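Local atomic coordinates of lipase aflb (Neosartorya fumigata, PDB entry 6IDY), a protein that probably hydrolyses the ester bonds of lipids, as a calcium-binding fungal lipase of the alpha/beta-hydrolase fold. Residues A[310-315]-A[341-346]; A[230-235]-A[257-262]; A[278-283]-A[428-433]; A[200-205]-A[282-287]; A[116-121]-A[216-221]. One frame throughout, in Å; residues are numbered along the deposited sequence.

Contact 1: A[310-315]-A[341-346]; sequences TTTIYS and VSNNHL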
# COMPACT_ATOMS: atom_id res chain seq x y z
N THR A 310 -14.81 -5.10 5.83
CA THR A 310 -13.52 -5.16 5.12
C THR A 310 -13.63 -5.90 3.78
O THR A 310 -14.18 -7.00 3.72
CB THR A 310 -12.41 -5.71 6.03
OG1 THR A 310 -12.39 -4.96 7.25
CG2 THR A 310 -11.02 -5.65 5.38
N THR A 311 -13.07 -5.29 2.73
CA THR A 311 -13.00 -5.81 1.37
C THR A 311 -11.51 -6.05 1.05
O THR A 311 -10.78 -5.08 0.82
CB THR A 311 -13.66 -4.81 0.40
OG1 THR A 311 -14.97 -4.48 0.88
CG2 THR A 311 -13.74 -5.33 -1.03
N THR A 312 -11.06 -7.31 1.07
CA THR A 312 -9.66 -7.64 0.77
C THR A 312 -9.57 -8.05 -0.69
O THR A 312 -10.46 -8.73 -1.18
CB THR A 312 -9.06 -8.70 1.74
OG1 THR A 312 -9.54 -10.00 1.40
CG2 THR A 312 -9.33 -8.38 3.22
N ILE A 313 -8.54 -7.56 -1.41
CA ILE A 313 -8.36 -7.84 -2.84
C ILE A 313 -6.91 -8.20 -3.07
O ILE A 313 -6.01 -7.43 -2.73
CB ILE A 313 -8.86 -6.68 -3.76
CG1 ILE A 313 -10.24 -6.12 -3.29
CG2 ILE A 313 -8.94 -7.17 -5.22
CD1 ILE A 313 -10.56 -4.71 -3.68
N TYR A 314 -6.67 -9.40 -3.61
CA TYR A 314 -5.31 -9.93 -3.76
C TYR A 314 -5.15 -10.86 -4.94
O TYR A 314 -6.13 -11.40 -5.44
CB TYR A 314 -4.89 -10.63 -2.45
CG TYR A 314 -5.84 -11.73 -2.01
CD1 TYR A 314 -7.05 -11.43 -1.39
CD2 TYR A 314 -5.50 -13.07 -2.18
CE1 TYR A 314 -7.91 -12.44 -0.96
CE2 TYR A 314 -6.35 -14.09 -1.75
CZ TYR A 314 -7.56 -13.77 -1.15
OH TYR A 314 -8.40 -14.78 -0.76
N SER A 315 -3.88 -11.09 -5.34
CA SER A 315 -3.53 -11.87 -6.51
C SER A 315 -2.50 -12.97 -6.25
O SER A 315 -1.56 -12.77 -5.48
CB SER A 315 -2.98 -10.92 -7.58
OG SER A 315 -2.50 -11.57 -8.74
N VAL A 341 -17.34 -9.26 5.66
CA VAL A 341 -16.01 -9.40 5.05
C VAL A 341 -16.15 -10.07 3.69
O VAL A 341 -16.90 -11.02 3.55
CB VAL A 341 -15.01 -10.22 5.94
CG1 VAL A 341 -13.67 -10.45 5.24
CG2 VAL A 341 -14.78 -9.55 7.28
N SER A 342 -15.39 -9.58 2.71
CA SER A 342 -15.29 -10.24 1.42
C SER A 342 -13.80 -10.37 1.13
O SER A 342 -13.05 -9.41 1.27
CB SER A 342 -16.04 -9.48 0.32
OG SER A 342 -15.46 -8.23 -0.01
N ASN A 343 -13.36 -11.60 0.85
CA ASN A 343 -11.97 -11.92 0.54
C ASN A 343 -11.94 -12.25 -0.92
O ASN A 343 -12.44 -13.28 -1.36
CB ASN A 343 -11.44 -13.05 1.43
CG ASN A 343 -11.36 -12.64 2.88
OD1 ASN A 343 -10.63 -11.72 3.25
ND2 ASN A 343 -12.13 -13.29 3.72
N ASN A 344 -11.43 -11.29 -1.70
CA ASN A 344 -11.51 -11.31 -3.14
C ASN A 344 -10.20 -11.65 -3.84
O ASN A 344 -9.33 -10.79 -4.04
CB ASN A 344 -12.10 -9.97 -3.63
CG ASN A 344 -13.39 -9.63 -2.91
OD1 ASN A 344 -14.47 -10.14 -3.24
ND2 ASN A 344 -13.31 -8.79 -1.89
N HIS A 345 -10.08 -12.93 -4.24
CA HIS A 345 -8.93 -13.47 -4.95
C HIS A 345 -9.19 -13.29 -6.44
O HIS A 345 -10.15 -13.86 -6.97
CB HIS A 345 -8.74 -14.96 -4.60
CG HIS A 345 -7.54 -15.60 -5.22
ND1 HIS A 345 -7.65 -16.78 -5.93
CD2 HIS A 345 -6.25 -15.20 -5.23
CE1 HIS A 345 -6.42 -17.08 -6.32
NE2 HIS A 345 -5.55 -16.16 -5.92
N LEU A 346 -8.36 -12.46 -7.11
CA LEU A 346 -8.51 -12.15 -8.54
C LEU A 346 -8.66 -13.37 -9.44
O LEU A 346 -9.56 -13.40 -10.27
CB LEU A 346 -7.35 -11.28 -9.07
CG LEU A 346 -7.04 -9.95 -8.39
CD1 LEU A 346 -5.93 -9.24 -9.14
CD2 LEU A 346 -8.26 -9.05 -8.33
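Tyr314 lays one face of its ring over the backbone of His345, whose CA stands 4.0 Å above the ring plane of Tyr314, over its centre. The two residues are partners in a parallel ladder between strands 310-314 and 341-345, the last pair of the central sheet of the alpha/beta-hydrolase fold. CG of Tyr314 sits in the crowded position between backbone N and carbonyl carbon (chi1 56°), which brings the ring across toward the outermost strand. Tyr314 CE2 meets His345 CD2 at 3.7 Å, the two rings lying obliquely, their planes 34° apart. Both imidazole nitrogens are engaged, ND1 by Thr348 OG1 and NE2 by Thr316 OG1.

On the same face as Tyr314, Thr312 and Asn343 lie side by side and point the same way. Thr312 OG1 donates to Asn343 OD1 over 2.8 Å, in the carbonyl plane and on a lone pair. The Asn343 amide is tied down further by Leu333 O.

The other face, carrying Thr311, Ile313 and Asn344, packs against helix 368-379. Thr312 O accepts two bonds from Asn344, one from N at 2.8 Å and one from ND2 at 2.9 Å. ND2 of Asn344 also donates to Ser342 OG (2.9 Å, 166° at the hydrogen), so the amide is fixed in its rotation; Ser342 OG is bound in turn to Gly384 O. Beyond the strands Leu346 N continues the ladder to Tyr314 O, and Leu346 CD2 rests on Ile313 CG2 at 3.7 Å.

Contact 2: A[230-235]-A[257-262]; sequences LSWSQG and IAISPD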
# COMPACT_ATOMS: atom_id res chain seq x y z
N LEU A 230 -8.72 3.09 2.34
CA LEU A 230 -8.25 2.23 1.26
C LEU A 230 -6.75 2.10 1.49
O LEU A 230 -6.04 3.10 1.54
CB LEU A 230 -8.58 2.76 -0.14
CG LEU A 230 -8.36 1.75 -1.29
CD1 LEU A 230 -9.38 1.96 -2.38
CD2 LEU A 230 -6.95 1.84 -1.86
N SER A 231 -6.28 0.87 1.68
CA SER A 231 -4.88 0.62 1.96
C SER A 231 -4.23 -0.26 0.90
O SER A 231 -4.91 -0.96 0.16
CB SER A 231 -4.73 -0.00 3.35
OG SER A 231 -5.07 -1.38 3.35
N TRP A 232 -2.89 -0.21 0.83
CA TRP A 232 -2.08 -1.04 -0.04
C TRP A 232 -0.98 -1.69 0.78
O TRP A 232 -0.39 -1.02 1.62
CB TRP A 232 -1.47 -0.24 -1.22
CG TRP A 232 -0.58 -1.07 -2.11
CD1 TRP A 232 -0.92 -2.22 -2.76
CD2 TRP A 232 0.81 -0.85 -2.39
NE1 TRP A 232 0.17 -2.73 -3.43
CE2 TRP A 232 1.25 -1.90 -3.22
CE3 TRP A 232 1.73 0.16 -2.04
CZ2 TRP A 232 2.56 -1.98 -3.71
CZ3 TRP A 232 3.03 0.08 -2.52
CH2 TRP A 232 3.43 -0.97 -3.35
N SER A 233 -0.72 -2.99 0.53
CA SER A 233 0.38 -3.74 1.14
C SER A 233 0.34 -3.65 2.67
O SER A 233 -0.70 -3.92 3.27
CB SER A 233 1.71 -3.23 0.56
OG SER A 233 2.83 -3.99 0.97
N GLN A 234 1.46 -3.20 3.30
CA GLN A 234 1.59 -2.99 4.74
C GLN A 234 0.51 -2.05 5.29
O GLN A 234 0.19 -2.13 6.48
CB GLN A 234 2.98 -2.44 5.07
CG GLN A 234 3.29 -2.46 6.56
CD GLN A 234 4.20 -1.33 6.93
OE1 GLN A 234 3.93 -0.57 7.86
NE2 GLN A 234 5.31 -1.21 6.22
N GLY A 235 -0.05 -1.20 4.43
CA GLY A 235 -1.15 -0.30 4.80
C GLY A 235 -2.30 -1.01 5.49
O GLY A 235 -2.93 -0.44 6.39
N ILE A 257 -11.01 -0.99 2.62
CA ILE A 257 -10.68 -1.65 1.34
C ILE A 257 -9.18 -1.91 1.37
O ILE A 257 -8.38 -0.99 1.41
CB ILE A 257 -11.16 -0.83 0.11
CG1 ILE A 257 -12.69 -0.58 0.17
CG2 ILE A 257 -10.76 -1.53 -1.22
CD1 ILE A 257 -13.16 0.77 -0.42
N ALA A 258 -8.80 -3.19 1.41
CA ALA A 258 -7.40 -3.57 1.53
C ALA A 258 -6.86 -4.23 0.26
O ALA A 258 -7.24 -5.35 -0.09
CB ALA A 258 -7.22 -4.47 2.74
N ILE A 259 -5.97 -3.49 -0.43
CA ILE A 259 -5.32 -3.94 -1.67
C ILE A 259 -4.03 -4.66 -1.29
O ILE A 259 -3.19 -4.09 -0.59
CB ILE A 259 -5.06 -2.75 -2.64
CG1 ILE A 259 -6.32 -1.82 -2.80
CG2 ILE A 259 -4.51 -3.22 -3.98
CD1 ILE A 259 -7.65 -2.48 -3.38
N SER A 260 -3.88 -5.93 -1.75
CA SER A 260 -2.73 -6.82 -1.50
C SER A 260 -2.33 -6.79 -0.01
O SER A 260 -1.15 -6.54 0.28
CB SER A 260 -1.55 -6.43 -2.38
OG SER A 260 -1.89 -6.52 -3.76
N PRO A 261 -3.27 -6.99 0.95
CA PRO A 261 -2.88 -6.90 2.36
C PRO A 261 -2.17 -8.15 2.86
O PRO A 261 -2.55 -9.26 2.51
CB PRO A 261 -4.20 -6.68 3.07
CG PRO A 261 -5.20 -7.42 2.22
CD PRO A 261 -4.71 -7.31 0.81
N ASP A 262 -1.16 -7.95 3.70
CA ASP A 262 -0.42 -9.07 4.27
C ASP A 262 -0.75 -9.21 5.75
O ASP A 262 0.11 -9.04 6.62
CB ASP A 262 1.09 -8.94 3.99
CG ASP A 262 1.77 -7.72 4.57
OD1 ASP A 262 1.15 -6.63 4.56
OD2 ASP A 262 2.93 -7.84 5.01
O HOH W 1 -3.57 -3.38 2.07
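Leu230 leaves its strand with CG anti to the backbone N (chi1 -168°) and reaches over the neighbouring strand of a beta-alpha-beta unit whose first strand runs into what is probably the nucleophile elbow of the alpha/beta-hydrolase fold. Its CB lies 4.1 Å from Ile257 O, and CG of Leu230 approaches the same oxygen to 3.8 Å. At the tip the branches part: Leu230 CD1 touches Ile257 CG2 at 3.9 Å, while Leu230 CD2 touches Ile259 CG1 at 3.8 Å. Beneath this apolar layer the parallel strands are joined by Ser231 N to Ile257 O and Ile259 N to Ser231 O.

Strand 227-232 then breaks into a type II' turn from Trp232 to Gly235. Ser233 takes phi 54° and psi -125°, the strained backbone expected of a nucleophile, and its OG is hydrogen-bonded to His361 NE2, consistent with a serine-histidine catalytic pair. Ser233 N donates to Ile259 O at 2.9 Å, tying the turn to the end of the next strand. A water fills the fork between the chains: it accepts from Ser231 OG at 2.8 Å and donates to Ile259 O at 2.8 Å and to Ser233 O at 3.2 Å.

Contact 3: A[278-283]-A[428-433]; sequences ALACTP and KTFGEP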
# COMPACT_ATOMS: atom_id res chain seq x y z
N ALA A 278 17.61 -9.93 2.92
CA ALA A 278 18.93 -9.78 3.54
C ALA A 278 18.86 -10.05 5.06
O ALA A 278 17.78 -10.33 5.59
CB ALA A 278 19.45 -8.37 3.28
N LEU A 279 20.01 -9.99 5.73
CA LEU A 279 20.10 -10.17 7.19
C LEU A 279 19.85 -8.83 7.91
O LEU A 279 19.25 -8.83 8.98
CB LEU A 279 21.46 -10.75 7.60
CG LEU A 279 21.76 -12.20 7.16
CD1 LEU A 279 23.21 -12.55 7.40
CD2 LEU A 279 20.85 -13.21 7.88
N ALA A 280 20.33 -7.71 7.34
CA ALA A 280 20.16 -6.36 7.90
C ALA A 280 19.13 -5.61 7.04
O ALA A 280 19.35 -5.34 5.86
CB ALA A 280 21.49 -5.61 7.94
N CYS A 281 17.96 -5.36 7.63
CA CYS A 281 16.82 -4.77 6.94
C CYS A 281 16.23 -3.61 7.72
O CYS A 281 16.99 -2.83 8.28
CB CYS A 281 15.78 -5.86 6.66
SG CYS A 281 16.49 -7.35 5.92
N THR A 282 14.90 -3.45 7.73
CA THR A 282 14.27 -2.37 8.48
C THR A 282 13.28 -2.99 9.46
O THR A 282 12.91 -4.16 9.26
CB THR A 282 13.63 -1.31 7.54
OG1 THR A 282 12.27 -1.63 7.28
CG2 THR A 282 14.40 -1.09 6.23
N PRO A 283 12.81 -2.26 10.52
CA PRO A 283 11.83 -2.85 11.45
C PRO A 283 10.59 -3.41 10.77
O PRO A 283 10.22 -4.54 11.07
CB PRO A 283 11.48 -1.68 12.38
CG PRO A 283 12.67 -0.81 12.35
CD PRO A 283 13.17 -0.88 10.93
N LYS A 428 20.16 -0.01 9.89
CA LYS A 428 19.50 -1.26 9.54
C LYS A 428 19.44 -2.18 10.75
O LYS A 428 20.19 -1.99 11.71
CB LYS A 428 20.11 -1.91 8.29
CG LYS A 428 19.57 -1.28 7.02
CD LYS A 428 20.03 -1.96 5.75
CE LYS A 428 19.50 -1.23 4.54
NZ LYS A 428 20.15 0.09 4.34
N THR A 429 18.47 -3.11 10.77
CA THR A 429 18.24 -3.99 11.91
C THR A 429 18.25 -5.45 11.49
O THR A 429 17.83 -5.78 10.39
CB THR A 429 16.90 -3.65 12.60
OG1 THR A 429 15.83 -3.93 11.70
CG2 THR A 429 16.81 -2.19 13.05
N PHE A 430 18.69 -6.33 12.40
CA PHE A 430 18.75 -7.77 12.18
C PHE A 430 17.51 -8.53 12.67
O PHE A 430 17.37 -9.71 12.40
CB PHE A 430 20.01 -8.35 12.85
CG PHE A 430 21.26 -8.16 12.02
CD1 PHE A 430 21.88 -6.91 11.94
CD2 PHE A 430 21.82 -9.23 11.34
CE1 PHE A 430 23.04 -6.74 11.18
CE2 PHE A 430 22.99 -9.06 10.59
CZ PHE A 430 23.59 -7.82 10.52
N GLY A 431 16.63 -7.84 13.40
CA GLY A 431 15.41 -8.44 13.93
C GLY A 431 14.33 -7.42 14.19
O GLY A 431 14.59 -6.22 14.16
N GLU A 432 13.10 -7.90 14.43
CA GLU A 432 11.94 -7.05 14.70
C GLU A 432 12.05 -6.32 16.06
O GLU A 432 12.67 -6.86 16.99
CB GLU A 432 10.65 -7.89 14.62
CG GLU A 432 10.49 -8.92 15.73
CD GLU A 432 9.17 -9.66 15.73
OE1 GLU A 432 8.11 -9.00 15.61
OE2 GLU A 432 9.20 -10.91 15.84
N PRO A 433 11.42 -5.13 16.24
CA PRO A 433 11.50 -4.46 17.55
C PRO A 433 10.61 -5.11 18.62
O PRO A 433 9.84 -6.03 18.33
CB PRO A 433 11.06 -3.02 17.24
CG PRO A 433 10.18 -3.14 16.06
CD PRO A 433 10.65 -4.32 15.26
O HOH W 2 18.93 -11.06 10.67
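An isolated antiparallel beta bridge, the hydrogen-bonded pair Cys281 with Thr429, joins the loop before helix 283-287 to the C-terminal tail of the chain. Its backbone bonds are Cys281 N to Thr429 O at 2.8 Å, nearly straight at 171°, and Thr429 N to Cys281 O at 2.9 Å; in both the donor stands above the carbonyl plane. Cys281 also forms a disulfide, so the residue that pairs with the tail is also the one cross-linked to Cys273.

A water adds a third polar link, donating to Leu279 O at 2.8 Å and to Phe430 O at 2.7 Å.

Most of the apolar contacts gather on Phe430. Ala280 CB makes a CH-pi contact over the face of the ring, 4.2 Å from the Phe430 centroid and 27° off the normal, while Leu279 CB lies 3.8 Å from Phe430 CE2. Lys428 CB also touches the Ala280 methyl, and its CG and CD run by the carbonyl oxygens of Cys281 and Ala280, before NZ bends away to Leu423 O and Tyr425 O near the end of helix 414-424. The remaining apolar contact lies beyond Thr429, whose OG1 sits by the Thr282-Pro283 peptide: two prolines meet there, Pro283 CB resting 4.0 Å from Pro433 CD.

Contact 4: A[200-205]-A[282-287]; sequences ASLNDV and TPSLWQ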
# COMPACT_ATOMS: atom_id res chain seq x y z
N ALA A 200 8.74 6.43 5.05
CA ALA A 200 8.01 5.65 4.05
C ALA A 200 7.62 4.25 4.55
O ALA A 200 7.94 3.25 3.90
CB ALA A 200 8.82 5.57 2.75
N SER A 201 6.97 4.18 5.73
CA SER A 201 6.49 2.93 6.35
C SER A 201 7.59 1.88 6.63
O SER A 201 7.27 0.70 6.78
CB SER A 201 5.36 2.32 5.52
OG SER A 201 4.35 3.27 5.22
N LEU A 202 8.86 2.30 6.70
CA LEU A 202 9.97 1.37 6.97
C LEU A 202 10.30 1.24 8.45
O LEU A 202 10.91 0.25 8.85
CB LEU A 202 11.22 1.69 6.15
CG LEU A 202 11.12 1.40 4.64
CD1 LEU A 202 12.27 2.01 3.91
CD2 LEU A 202 11.03 -0.10 4.35
N ASN A 203 9.83 2.19 9.29
CA ASN A 203 9.98 2.09 10.74
C ASN A 203 8.94 1.09 11.26
O ASN A 203 8.11 0.58 10.51
CB ASN A 203 9.72 3.45 11.42
CG ASN A 203 10.75 4.53 11.24
OD1 ASN A 203 11.86 4.32 10.73
ND2 ASN A 203 10.41 5.72 11.69
N ASP A 204 9.00 0.84 12.57
CA ASP A 204 8.12 -0.03 13.34
C ASP A 204 6.64 0.15 12.92
O ASP A 204 6.12 1.27 12.97
CB ASP A 204 8.32 0.31 14.83
CG ASP A 204 7.60 -0.55 15.85
OD1 ASP A 204 6.78 -1.40 15.43
OD2 ASP A 204 7.86 -0.38 17.05
N VAL A 205 6.00 -0.94 12.46
CA VAL A 205 4.59 -0.97 12.03
C VAL A 205 3.66 -0.45 13.15
O VAL A 205 2.68 0.23 12.86
CB VAL A 205 4.14 -2.38 11.51
CG1 VAL A 205 2.68 -2.38 11.07
CG2 VAL A 205 5.03 -2.84 10.35
N THR A 282 14.90 -3.45 7.73
CA THR A 282 14.27 -2.37 8.48
C THR A 282 13.28 -2.99 9.46
O THR A 282 12.91 -4.16 9.26
CB THR A 282 13.63 -1.31 7.54
OG1 THR A 282 12.27 -1.63 7.28
CG2 THR A 282 14.40 -1.09 6.23
N PRO A 283 12.81 -2.26 10.52
CA PRO A 283 11.83 -2.85 11.45
C PRO A 283 10.59 -3.41 10.77
O PRO A 283 10.22 -4.54 11.07
CB PRO A 283 11.48 -1.68 12.38
CG PRO A 283 12.67 -0.81 12.35
CD PRO A 283 13.17 -0.88 10.93
N SER A 284 9.96 -2.65 9.84
CA SER A 284 8.74 -3.10 9.16
C SER A 284 8.96 -4.29 8.24
O SER A 284 8.04 -5.10 8.10
CB SER A 284 8.05 -1.96 8.41
OG SER A 284 8.68 -1.67 7.17
N LEU A 285 10.17 -4.43 7.65
CA LEU A 285 10.47 -5.60 6.80
C LEU A 285 10.50 -6.85 7.67
O LEU A 285 9.81 -7.82 7.35
CB LEU A 285 11.79 -5.44 6.01
CG LEU A 285 11.91 -4.25 5.03
CD1 LEU A 285 13.11 -4.43 4.10
CD2 LEU A 285 10.65 -4.08 4.18
N TRP A 286 11.24 -6.80 8.81
CA TRP A 286 11.32 -7.92 9.73
C TRP A 286 9.98 -8.28 10.36
O TRP A 286 9.67 -9.47 10.46
CB TRP A 286 12.40 -7.70 10.80
CG TRP A 286 13.78 -8.05 10.31
CD1 TRP A 286 14.86 -7.22 10.26
CD2 TRP A 286 14.21 -9.31 9.76
NE1 TRP A 286 15.94 -7.89 9.72
CE2 TRP A 286 15.57 -9.18 9.42
CE3 TRP A 286 13.57 -10.54 9.54
CZ2 TRP A 286 16.31 -10.22 8.86
CZ3 TRP A 286 14.31 -11.59 9.00
CH2 TRP A 286 15.66 -11.42 8.67
N GLN A 287 9.16 -7.27 10.72
CA GLN A 287 7.83 -7.49 11.32
C GLN A 287 6.83 -8.15 10.37
O GLN A 287 5.88 -8.77 10.83
CB GLN A 287 7.23 -6.17 11.82
CG GLN A 287 7.91 -5.65 13.07
CD GLN A 287 7.48 -4.25 13.40
OE1 GLN A 287 7.51 -3.34 12.56
NE2 GLN A 287 7.11 -4.04 14.65
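Segment 200-205, a loop that runs into helix 205-223 at Val205, passes alongside the first turn of helix 283-287, bringing Leu202 CA to 5.1 Å from Ser284 CA. Leu202 O is gripped by two donors: Thr282 OG1, at the N-cap, meets it in the carbonyl plane on a lone pair at 2.8 Å, whereas Ser284 N comes from above that plane at 3.2 Å. Ser284 holds its OG in the crowded position between backbone N and carbonyl carbon (chi1 79°), from which it donates to Ser201 O at 2.8 Å, again on a lone pair. Ser201 O also accepts from Gln234 NE2.

Gln287 carries the other end of the contact. Its extended chain runs antiparallel to the Val205 side chain, so that OE1 takes Val205 N on a lone pair at 2.8 Å (173° at the hydrogen), while NE2 reaches Asp204 OD1 at 2.8 Å from above the carboxylate plane. With both ends of the amide bound, its rotation is fixed. Asp204 itself caps helix 205-223 through Gln206 N, and the nearby helix start would probably stabilise its negative charge.

Pro283 CB packs on Asp204 N, and Leu202 CD2 meets Leu285 CD2 at 4.0 Å beneath helix 414-424. Two helix N-termini with their N-caps, Asp204 and Thr282, are thus laced together in loops following strands 190-195 and 253-259, at the strand ends where alpha/beta hydrolases build their active site.

Contact 5: A[116-121]-A[216-221]; sequences RNPSPK and INYISA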
# COMPACT_ATOMS: atom_id res chain seq x y z
N ARG A 116 0.30 21.42 6.40
CA ARG A 116 -0.22 22.39 7.36
C ARG A 116 -1.74 22.30 7.43
O ARG A 116 -2.45 22.87 6.60
CB ARG A 116 0.29 23.81 7.06
CG ARG A 116 1.82 23.94 7.00
CD ARG A 116 2.45 24.11 8.37
NE ARG A 116 3.90 23.90 8.35
CZ ARG A 116 4.51 22.77 8.69
NH1 ARG A 116 3.80 21.72 9.09
NH2 ARG A 116 5.83 22.68 8.65
N ASN A 117 -2.22 21.50 8.38
CA ASN A 117 -3.63 21.20 8.59
C ASN A 117 -4.16 21.89 9.85
O ASN A 117 -3.45 21.95 10.85
CB ASN A 117 -3.84 19.68 8.65
CG ASN A 117 -3.35 18.96 7.41
OD1 ASN A 117 -3.68 19.33 6.28
ND2 ASN A 117 -2.56 17.92 7.60
N PRO A 118 -5.41 22.41 9.83
CA PRO A 118 -5.93 23.10 11.02
C PRO A 118 -6.22 22.17 12.19
O PRO A 118 -6.41 20.97 12.00
CB PRO A 118 -7.21 23.78 10.51
CG PRO A 118 -7.66 22.92 9.38
CD PRO A 118 -6.40 22.43 8.72
N SER A 119 -6.27 22.74 13.41
CA SER A 119 -6.59 22.00 14.64
C SER A 119 -8.03 21.45 14.52
O SER A 119 -8.90 22.17 14.04
CB SER A 119 -6.48 22.92 15.85
OG SER A 119 -7.42 23.98 15.76
N PRO A 120 -8.29 20.18 14.90
CA PRO A 120 -9.66 19.65 14.77
C PRO A 120 -10.62 20.26 15.78
O PRO A 120 -10.21 20.61 16.90
CB PRO A 120 -9.49 18.14 14.98
CG PRO A 120 -8.28 18.02 15.83
CD PRO A 120 -7.37 19.16 15.47
N LYS A 121 -11.88 20.42 15.39
CA LYS A 121 -12.92 20.96 16.26
C LYS A 121 -13.82 19.84 16.79
O LYS A 121 -13.93 18.78 16.16
CB LYS A 121 -13.73 22.07 15.57
CG LYS A 121 -13.03 23.43 15.63
CD LYS A 121 -13.96 24.57 15.24
CE LYS A 121 -13.31 25.91 15.45
NZ LYS A 121 -14.26 27.03 15.16
N ILE A 216 -7.67 8.64 10.91
CA ILE A 216 -9.08 8.24 10.98
C ILE A 216 -9.88 9.21 11.84
O ILE A 216 -10.83 9.82 11.35
CB ILE A 216 -9.25 6.76 11.43
CG1 ILE A 216 -8.76 5.78 10.32
CG2 ILE A 216 -10.72 6.49 11.76
CD1 ILE A 216 -8.56 4.29 10.82
N ASN A 217 -9.48 9.39 13.11
CA ASN A 217 -10.16 10.27 14.06
C ASN A 217 -10.10 11.74 13.67
O ASN A 217 -11.08 12.46 13.88
CB ASN A 217 -9.67 10.03 15.48
CG ASN A 217 -10.16 8.73 16.06
OD1 ASN A 217 -11.19 8.17 15.63
ND2 ASN A 217 -9.47 8.23 17.06
N TYR A 218 -9.01 12.17 13.02
CA TYR A 218 -8.86 13.55 12.58
C TYR A 218 -9.75 13.85 11.37
O TYR A 218 -10.42 14.89 11.36
CB TYR A 218 -7.38 13.91 12.31
CG TYR A 218 -7.20 15.30 11.73
CD1 TYR A 218 -7.12 16.41 12.56
CD2 TYR A 218 -7.15 15.50 10.36
CE1 TYR A 218 -6.99 17.70 12.04
CE2 TYR A 218 -7.03 16.78 9.82
CZ TYR A 218 -6.94 17.87 10.66
OH TYR A 218 -6.81 19.12 10.11
N ILE A 219 -9.72 12.99 10.34
CA ILE A 219 -10.51 13.20 9.13
C ILE A 219 -12.00 13.09 9.46
O ILE A 219 -12.78 13.91 8.97
CB ILE A 219 -10.03 12.32 7.95
CG1 ILE A 219 -8.58 12.69 7.51
CG2 ILE A 219 -11.01 12.33 6.76
CD1 ILE A 219 -8.34 14.11 6.87
N SER A 220 -12.37 12.16 10.36
CA SER A 220 -13.77 12.03 10.78
C SER A 220 -14.25 13.30 11.51
O SER A 220 -15.36 13.76 11.26
CB SER A 220 -13.96 10.81 11.67
OG SER A 220 -15.32 10.65 12.03
N ALA A 221 -13.39 13.88 12.38
CA ALA A 221 -13.70 15.09 13.16
C ALA A 221 -13.93 16.33 12.30
O ALA A 221 -14.96 16.98 12.45
CB ALA A 221 -12.62 15.36 14.19
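Pro118 O is gripped across the contact by a single hydrogen bond, from Tyr218 OH at 2.7 Å, which arrives in the carbonyl plane on a lone pair. The tyrosine projects from helix 205-223, which packs on the central sheet of the alpha/beta-hydrolase fold, and the bond fastens to it the surface loop leading to helix 140-145. CG of Tyr218 is anti to the backbone N (chi1 175°), so the ring extends outward from the helix to the loop, brushing Arg144 and Ile147 on its way.

The ring is met along its rim. Pro118 O lies in the ring plane and is also 3.3 Å from Tyr218 CE1. Further along the same edge, Pro120 CD touches Tyr218 CE1 at 3.7 Å, whereas Pro120 CB approaches Tyr218 CD1 (3.8 Å) from out of the ring plane, the proline crossing the tyrosine at about a right angle. Round the hydroxyl, Asn117 CB comes to 3.4 Å from Tyr218 OH and Pro118 CD to 3.6 Å from the same atom.

Asn117 keeps its amide for a different task, ND2 bonding to Arg144 O and Ile147 O, which holds the start of the segment against helix 140-145 and strand 147-148. One turn beyond Tyr218 along the helix, Ala221 CB meets Pro120 CB at 4.3 Å.

Overall arrangement
Contacts 1 and 2 are successive steps across the parallel part of the central sheet, their centres about 10 Å apart: Thr311 O and Ile313 O accept from Ala258 N and Ser260 N. The bound calcium, held by Asp255, Ala377, His380 and Gly382, lies about 7 Å from side chains of both. Contact 2 contains the probable nucleophile elbow, and Gln234 beside Ser233 bonds to Ser201 O of contact 4, centred about 15 Å away. Contacts 3 and 4 share Thr282 and Pro283, with centres about 8 Å apart, and Thr429 O binds Trp286 NE1. Contact 5 stands apart, its centre about 23 Å from that of contact 2, yet helix 205-223 begins at contact 4 and carries Tyr218.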